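PDB 4RYE: D-alanyl-D-alanine carboxypeptidase DacB2 from Mycobacterium tuberculosis H37Rv, which probably trims peptidoglycan stem peptides as a serine-type D,D-carboxypeptidase, removing the terminal D-alanine from synthetic pentapeptides in vitro, probably through an acyl-ester intermediate. Local coordinates for residues R87-A91 with R92-D96. Sequence-based numbering, arbitrary orientation.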
loop_
_atom_site.group_PDB
_atom_site.type_symbol
_atom_site.label_atom_id
_atom_site.label_comp_id
_atom_site.label_asym_id
_atom_site.label_seq_id
_atom_site.Cartn_x
_atom_site.Cartn_y
_atom_site.Cartn_z
ATOM N N ARG A 87 6.227 5.362 25.917
ATOM C CA ARG A 87 5.147 4.387 25.938
ATOM C C ARG A 87 5.537 3.122 25.173
ATOM O O ARG A 87 6.300 3.163 24.197
ATOM C CB ARG A 87 3.849 4.984 25.368
ATOM C CG ARG A 87 3.065 5.875 26.347
ATOM C CD ARG A 87 3.810 7.171 26.699
ATOM N NE ARG A 87 2.907 8.247 27.108
ATOM C CZ ARG A 87 3.253 9.529 27.163
ATOM N NH1 ARG A 87 4.486 9.890 26.834
ATOM N NH2 ARG A 87 2.373 10.451 27.541
ATOM N N SER A 88 5.005 1.992 25.624
ATOM C CA SER A 88 5.294 0.702 25.009
ATOM C C SER A 88 4.231 0.336 23.974
ATOM O O SER A 88 3.043 0.584 24.187
ATOM C CB SER A 88 5.358 -0.368 26.101
ATOM O OG SER A 88 5.807 -1.596 25.575
ATOM N N TYR A 89 4.653 -0.254 22.855
ATOM C CA TYR A 89 3.727 -0.676 21.804
ATOM C C TYR A 89 4.168 -2.029 21.276
ATOM O O TYR A 89 5.364 -2.321 21.258
ATOM C CB TYR A 89 3.723 0.337 20.646
ATOM C CG TYR A 89 3.342 1.726 21.087
ATOM C CD1 TYR A 89 4.303 2.608 21.566
ATOM C CD2 TYR A 89 2.021 2.148 21.053
ATOM C CE1 TYR A 89 3.954 3.880 22.004
ATOM C CE2 TYR A 89 1.657 3.423 21.497
ATOM C CZ TYR A 89 2.633 4.279 21.964
ATOM O OH TYR A 89 2.299 5.537 22.397
ATOM N N THR A 90 3.218 -2.854 20.840
ATOM C CA THR A 90 3.570 -4.111 20.180
ATOM C C THR A 90 3.726 -3.890 18.687
ATOM O O THR A 90 3.202 -2.915 18.124
ATOM C CB THR A 90 2.503 -5.196 20.382
ATOM O OG1 THR A 90 1.295 -4.790 19.726
ATOM C CG2 THR A 90 2.228 -5.423 21.856
ATOM N N ALA A 91 4.448 -4.799 18.038
ATOM C CA ALA A 91 4.562 -4.777 16.584
ATOM C C ALA A 91 3.186 -4.810 15.928
ATOM O O ALA A 91 2.965 -4.141 14.928
ATOM C CB ALA A 91 5.406 -5.946 16.097
ATOM N N ARG A 92 2.269 -5.599 16.485
ATOM C CA ARG A 92 0.920 -5.703 15.924
ATOM C C ARG A 92 0.218 -4.347 16.002
ATOM O O ARG A 92 -0.361 -3.879 15.018
ATOM C CB ARG A 92 0.094 -6.771 16.656
ATOM C CG ARG A 92 -1.376 -6.853 16.211
ATOM C CD ARG A 92 -1.457 -7.138 14.717
ATOM N NE ARG A 92 -2.816 -7.131 14.176
ATOM C CZ ARG A 92 -3.542 -8.230 13.970
ATOM N NH1 ARG A 92 -3.050 -9.427 14.280
ATOM N NH2 ARG A 92 -4.761 -8.135 13.461
ATOM N N GLN A 93 0.293 -3.716 17.165
ATOM C CA GLN A 93 -0.311 -2.402 17.354
ATOM C C GLN A 93 0.264 -1.417 16.348
ATOM O O GLN A 93 -0.468 -0.624 15.768
ATOM C CB GLN A 93 -0.086 -1.894 18.782
ATOM C CG GLN A 93 -0.950 -2.581 19.836
ATOM C CD GLN A 93 -0.455 -2.366 21.258
ATOM O OE1 GLN A 93 0.675 -1.931 21.489
ATOM N NE2 GLN A 93 -1.310 -2.670 22.222
ATOM N N LEU A 94 1.576 -1.473 16.138
ATOM C CA LEU A 94 2.219 -0.538 15.221
ATOM C C LEU A 94 1.829 -0.836 13.778
ATOM O O LEU A 94 1.643 0.091 12.982
ATOM C CB LEU A 94 3.745 -0.522 15.409
ATOM C CG LEU A 94 4.272 0.021 16.749
ATOM C CD1 LEU A 94 5.794 -0.139 16.879
ATOM C CD2 LEU A 94 3.883 1.474 16.915
ATOM N N LEU A 95 1.682 -2.120 13.443
ATOM C CA LEU A 95 1.272 -2.512 12.092
ATOM C C LEU A 95 -0.171 -2.089 11.789
ATOM O O LEU A 95 -0.482 -1.699 10.659
ATOM C CB LEU A 95 1.443 -4.022 11.873
ATOM C CG LEU A 95 2.872 -4.484 11.611
ATOM C CD1 LEU A 95 2.987 -5.998 11.742
ATOM C CD2 LEU A 95 3.294 -4.043 10.227
ATOM N N ASP A 96 -1.043 -2.163 12.793
ATOM C CA ASP A 96 -2.406 -1.648 12.654
ATOM C C ASP A 96 -2.384 -0.152 12.401
ATOM O O ASP A 96 -3.091 0.342 11.523
ATOM C CB ASP A 96 -3.242 -1.924 13.914
ATOM C CG ASP A 96 -3.599 -3.396 14.071
ATOM O OD1 ASP A 96 -3.590 -4.125 13.059
ATOM O OD2 ASP A 96 -3.894 -3.825 15.208
#
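Thr90 and Gln93 grip each other where strand 88-90 turns into helix 91-100, their side chains crossing at about a right angle. Thr90 OG1 accepts from Gln93 N at 3.0 Å, and Gln93 OE1 accepts from Thr90 N at 2.8 Å in a nearly straight bond, the donor standing above the amide plane. A chi1 of 65° sets Thr90 OG1 between its own N and carbonyl carbon, facing the first turn, while the Gln93 chain runs extended beyond CG back to the strand. These reciprocal bonds make a capping box, with Thr90 as N-cap; Thr90 O to Leu94 N (2.9 Å) and Ala91 O to Leu95 N (2.8 Å) are the first i to i+4 backbone hydrogen bonds of the helix. On the buried side Leu94 CD2 packs 3.9 Å from Tyr89 CB, and the leucine continues onto Leu110 and Met113 of helix 104-113. Tyr89 directs its ring away from the helix, toward Phe182, and its OH bonds to Lys84 N. In this beta-lactamase-like fold strand 88-90 pairs antiparallel with strand 66-68 and runs directly into helix 91-100; the side chain of Leu95 lies about 8 Å from that of Lys50, the probable proton acceptor. Packing is looser at the exposed start of the strand, where Ser88 points away from the helix. One turn along, Arg92 NE meets Asp96 OD1 at 3.3 Å in a salt bridge, and Arg92 NH2 makes a second, to Glu177.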